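Local coordinates for protein sulfate adenylyltransferase (Allochromatium vinosum, PDB 4DNX) that catalyses the reaction of sulfate with ATP to give adenosine 5'-phosphosulfate and diphosphate in dissimilatory sulfur metabolism, at residues P241-D244 against A245-T249; P307-A310 against Q311-F314. All coordinates share one frame; numbering follows the deposited sequence.

Contact 1 (P241-D244 against A245-T249)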
loop_
_atom_site.group_PDB
_atom_site.type_symbol
_atom_site.label_atom_id
_atom_site.label_comp_id
_atom_site.label_asym_id
_atom_site.label_seq_id
_atom_site.Cartn_x
_atom_site.Cartn_y
_atom_site.Cartn_z
ATOM N N PRO A 241 1.258 4.116 15.009
ATOM C CA PRO A 241 1.337 5.510 14.528
ATOM C C PRO A 241 2.554 6.254 15.087
ATOM O O PRO A 241 3.175 7.074 14.382
ATOM C CB PRO A 241 0.058 6.158 15.080
ATOM C CG PRO A 241 -0.854 5.055 15.323
ATOM C CD PRO A 241 -0.040 3.872 15.682
ATOM N N VAL A 242 2.880 5.994 16.353
ATOM C CA VAL A 242 3.973 6.695 17.012
ATOM C C VAL A 242 5.287 6.129 16.447
ATOM O O VAL A 242 6.220 6.885 16.153
ATOM C CB VAL A 242 3.858 6.553 18.573
ATOM C CG1 VAL A 242 5.042 7.251 19.301
ATOM C CG2 VAL A 242 2.513 7.135 19.052
ATOM N N ARG A 243 5.373 4.803 16.282
ATOM C CA ARG A 243 6.567 4.164 15.737
ATOM C C ARG A 243 6.836 4.708 14.333
ATOM O O ARG A 243 7.974 5.085 14.001
ATOM C CB ARG A 243 6.393 2.623 15.651
ATOM C CG ARG A 243 7.709 1.936 15.347
ATOM C CD ARG A 243 7.656 0.708 14.455
ATOM N NE ARG A 243 6.410 0.508 13.696
ATOM C CZ ARG A 243 5.733 -0.634 13.708
ATOM N NH1 ARG A 243 6.177 -1.636 14.456
ATOM N NH2 ARG A 243 4.615 -0.771 12.983
ATOM N N ASP A 244 5.760 4.786 13.536
ATOM C CA ASP A 244 5.880 5.256 12.147
ATOM C C ASP A 244 6.352 6.702 12.110
ATOM O O ASP A 244 7.260 7.025 11.338
ATOM C CB ASP A 244 4.514 5.169 11.448
ATOM C CG ASP A 244 4.125 3.746 11.087
ATOM O OD1 ASP A 244 4.914 2.792 11.314
ATOM O OD2 ASP A 244 2.994 3.591 10.544
ATOM N N ALA A 245 5.739 7.571 12.924
ATOM C CA ALA A 245 6.158 8.984 12.965
ATOM C C ALA A 245 7.646 9.109 13.328
ATOM O O ALA A 245 8.374 9.917 12.739
ATOM C CB ALA A 245 5.334 9.758 13.967
ATOM N N ALA A 246 8.097 8.330 14.324
ATOM C CA ALA A 246 9.525 8.384 14.712
ATOM C C ALA A 246 10.475 7.963 13.585
ATOM O O ALA A 246 11.487 8.631 13.338
ATOM C CB ALA A 246 9.780 7.515 15.985
ATOM N N ILE A 247 10.139 6.871 12.882
ATOM C CA ILE A 247 10.993 6.339 11.810
ATOM C C ILE A 247 10.980 7.305 10.631
ATOM O O ILE A 247 12.043 7.591 10.033
ATOM C CB ILE A 247 10.583 4.891 11.390
ATOM C CG1 ILE A 247 10.980 3.942 12.544
ATOM C CG2 ILE A 247 11.328 4.424 10.070
ATOM C CD1 ILE A 247 10.559 2.546 12.371
ATOM N N ARG A 248 9.787 7.824 10.309
ATOM C CA ARG A 248 9.663 8.732 9.141
ATOM C C ARG A 248 10.352 10.049 9.404
ATOM O O ARG A 248 10.944 10.641 8.484
ATOM C CB ARG A 248 8.215 8.980 8.771
ATOM C CG ARG A 248 7.587 7.759 8.119
ATOM C CD ARG A 248 6.163 8.131 7.734
ATOM N NE ARG A 248 5.294 6.975 7.454
ATOM C CZ ARG A 248 5.324 6.250 6.334
ATOM N NH1 ARG A 248 6.214 6.502 5.374
ATOM N NH2 ARG A 248 4.448 5.262 6.170
ATOM N N THR A 249 10.302 10.509 10.658
ATOM C CA THR A 249 10.986 11.768 11.004
ATOM C C THR A 249 12.510 11.619 10.905
ATOM O O THR A 249 13.199 12.541 10.446
ATOM C CB THR A 249 10.565 12.262 12.406
ATOM O OG1 THR A 249 9.159 12.491 12.405
ATOM C CG2 THR A 249 11.256 13.594 12.763
HETATM O O HOH W 1 1.944 4.685 8.486
#
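Pro241 and Ala245 begin a run of i to i+4 hydrogen bonds in the first turns of helix 240-254, the helix of a beta-alpha-beta unit between parallel strands 223-230 and 260-266 of the Rossmann-like domain. Ala245 N donates to Pro241 O at 3.0 Å, and Ala246 and Ile247 repeat the pattern on Val242 and Arg243. The C=O...donor angle opens from 144° at Pro241 O to 162° at Asp244 O, where Arg248 N lies 2.8 Å away and almost in line with the carbonyl.

On the face turned to the sheet, Arg243 and Ile247 run side by side in the same direction. Arg243 CD meets Ile247 CD1 at 4.0 Å, and both side chains touch Met228 of strand 223-230. The bent Arg243 chain carries its NH1 to a hydrogen bond with Arg201 O, while its NE forms a long salt bridge of 3.6 Å with Asp244 OD1, which lies at the edge of the guanidinium plane.

Arg248 CG packs 3.3 Å from Asp244 O because chi1 (-73°) sets it beside its own backbone N. Extended from there, the chain takes NH2 to a salt bridge with Glu182 of the second subunit. Asp244 OD2 and Arg248 NH2 are 4.9 Å apart; water 1 lies between them, donating to OD2 at 2.6 Å and accepting only weakly from NH2.

Contact 2 (P307-A310 against Q311-F314)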
loop_
_atom_site.group_PDB
_atom_site.type_symbol
_atom_site.label_atom_id
_atom_site.label_comp_id
_atom_site.label_asym_id
_atom_site.label_seq_id
_atom_site.Cartn_x
_atom_site.Cartn_y
_atom_site.Cartn_z
ATOM N N PRO A 307 26.212 -15.978 19.667
ATOM C CA PRO A 307 25.962 -14.574 19.255
ATOM C C PRO A 307 26.087 -14.296 17.744
ATOM O O PRO A 307 25.359 -13.444 17.214
ATOM C CB PRO A 307 27.030 -13.771 20.037
ATOM C CG PRO A 307 27.994 -14.758 20.564
ATOM C CD PRO A 307 27.241 -16.073 20.725
ATOM N N PHE A 308 27.014 -14.995 17.070
ATOM C CA PHE A 308 27.213 -14.800 15.617
ATOM C C PHE A 308 26.845 -16.009 14.749
ATOM O O PHE A 308 27.197 -16.071 13.575
ATOM C CB PHE A 308 28.649 -14.325 15.343
ATOM C CG PHE A 308 28.995 -13.058 16.087
ATOM C CD1 PHE A 308 28.410 -11.849 15.698
ATOM C CD2 PHE A 308 29.823 -13.089 17.198
ATOM C CE1 PHE A 308 28.692 -10.671 16.396
ATOM C CE2 PHE A 308 30.128 -11.919 17.898
ATOM C CZ PHE A 308 29.548 -10.708 17.499
ATOM N N ASP A 309 26.151 -16.984 15.344
ATOM C CA ASP A 309 25.693 -18.145 14.579
ATOM C C ASP A 309 24.820 -17.760 13.379
ATOM O O ASP A 309 24.871 -18.414 12.329
ATOM C CB ASP A 309 24.968 -19.153 15.502
ATOM C CG ASP A 309 25.919 -19.871 16.485
ATOM O OD1 ASP A 309 27.161 -19.652 16.476
ATOM O OD2 ASP A 309 25.426 -20.694 17.299
ATOM N N ALA A 310 24.008 -16.714 13.526
ATOM C CA ALA A 310 23.157 -16.288 12.418
ATOM C C ALA A 310 23.955 -15.635 11.284
ATOM O O ALA A 310 23.456 -15.513 10.155
ATOM C CB ALA A 310 22.017 -15.380 12.912
ATOM N N GLN A 311 25.177 -15.204 11.566
ATOM C CA GLN A 311 26.052 -14.781 10.473
ATOM C C GLN A 311 26.770 -15.981 9.839
ATOM O O GLN A 311 26.813 -16.109 8.615
ATOM C CB GLN A 311 27.087 -13.774 10.988
ATOM C CG GLN A 311 26.455 -12.528 11.623
ATOM C CD GLN A 311 27.533 -11.557 12.186
ATOM O OE1 GLN A 311 28.725 -11.888 12.290
ATOM N NE2 GLN A 311 27.100 -10.356 12.532
ATOM N N THR A 312 27.330 -16.862 10.666
ATOM C CA THR A 312 28.196 -17.942 10.154
ATOM C C THR A 312 27.419 -19.089 9.472
ATOM O O THR A 312 28.009 -19.881 8.740
ATOM C CB THR A 312 29.148 -18.500 11.223
ATOM O OG1 THR A 312 28.382 -19.055 12.305
ATOM C CG2 THR A 312 30.078 -17.379 11.727
ATOM N N ILE A 313 26.111 -19.166 9.706
ATOM C CA ILE A 313 25.312 -20.215 9.063
ATOM C C ILE A 313 25.443 -20.056 7.528
ATOM O O ILE A 313 25.346 -21.032 6.774
ATOM C CB ILE A 313 23.823 -20.144 9.494
ATOM C CG1 ILE A 313 23.060 -21.386 9.002
ATOM C CG2 ILE A 313 23.125 -18.815 9.054
ATOM C CD1 ILE A 313 21.714 -21.601 9.717
ATOM N N PHE A 314 25.709 -18.827 7.071
ATOM C CA PHE A 314 25.828 -18.578 5.630
ATOM C C PHE A 314 27.137 -19.116 5.028
ATOM O O PHE A 314 27.205 -19.310 3.814
ATOM C CB PHE A 314 25.650 -17.069 5.309
ATOM C CG PHE A 314 24.251 -16.588 5.516
ATOM C CD1 PHE A 314 23.874 -16.089 6.752
ATOM C CD2 PHE A 314 23.286 -16.665 4.501
ATOM C CE1 PHE A 314 22.589 -15.663 6.991
ATOM C CE2 PHE A 314 21.969 -16.225 4.740
ATOM C CZ PHE A 314 21.621 -15.727 5.978
HETATM O O HOH W 2 25.759 -21.217 12.523
HETATM O O HOH W 3 29.296 -18.837 14.847
#
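Phe308 O, the carbonyl of the N-cap residue of helix 309-316, receives two backbone N-H groups across the first turn. Thr312 N comes nearly straight onto it, 3.0 Å away with an N-H...O angle of 161°. Gln311 N is equally near, but stands above the carbonyl plane and makes a more bent bond (133°).

Alongside this backbone pair, the Phe308 and Gln311 side chains point the same way, their ring and amide planes 41° apart. Gln311 CG stands anti to its carbonyl carbon and the chain is extended beyond it, which lays the amide alongside the ring; OE1 approaches Phe308 CD1 to 3.4 Å obliquely. The amide is held from its other end: Gln311 NE2 donates to Ile294 O, at the end of strand 291-294, and Ala330 O, just past strand 326-329. Further along, Ala310 O meets the edge of the Phe314 ring, 3.3 Å from CE1.

On the side of Asp309, water 3 joins Asp309 OD1 to Thr312 OG1, which is 2.7 Å from the water. Asp309 OD2 in turn accepts from Gly306 N, tying the carboxylate to the preceding loop.

Ala310 O is buried without a hydrogen-bonding partner in the model, so the polarised C-H edge of Phe314 probably offers it weak electrostatic compensation.

In the fold
Contact 1 lies wholly within helix 240-254, whereas contact 2 spans the start of helix 309-316. Each belongs to a beta-alpha-beta unit of the Rossmann-like domain, but the units use different strands of the five-stranded parallel sheet: 223-230 and 260-266 for contact 1, 291-294 and 326-329 for contact 2. Their centres are 31 Å apart and their nearest atoms about 21 Å, so they do not touch. Both are partly buried, with four of eight touching residues buried in contact 1 and two of seven in contact 2. Contact 1 has arginine-carboxylate pairs, one of them with the second subunit; contact 2 meets no other chain, and its carboxylate pairs with a backbone N-H and a water.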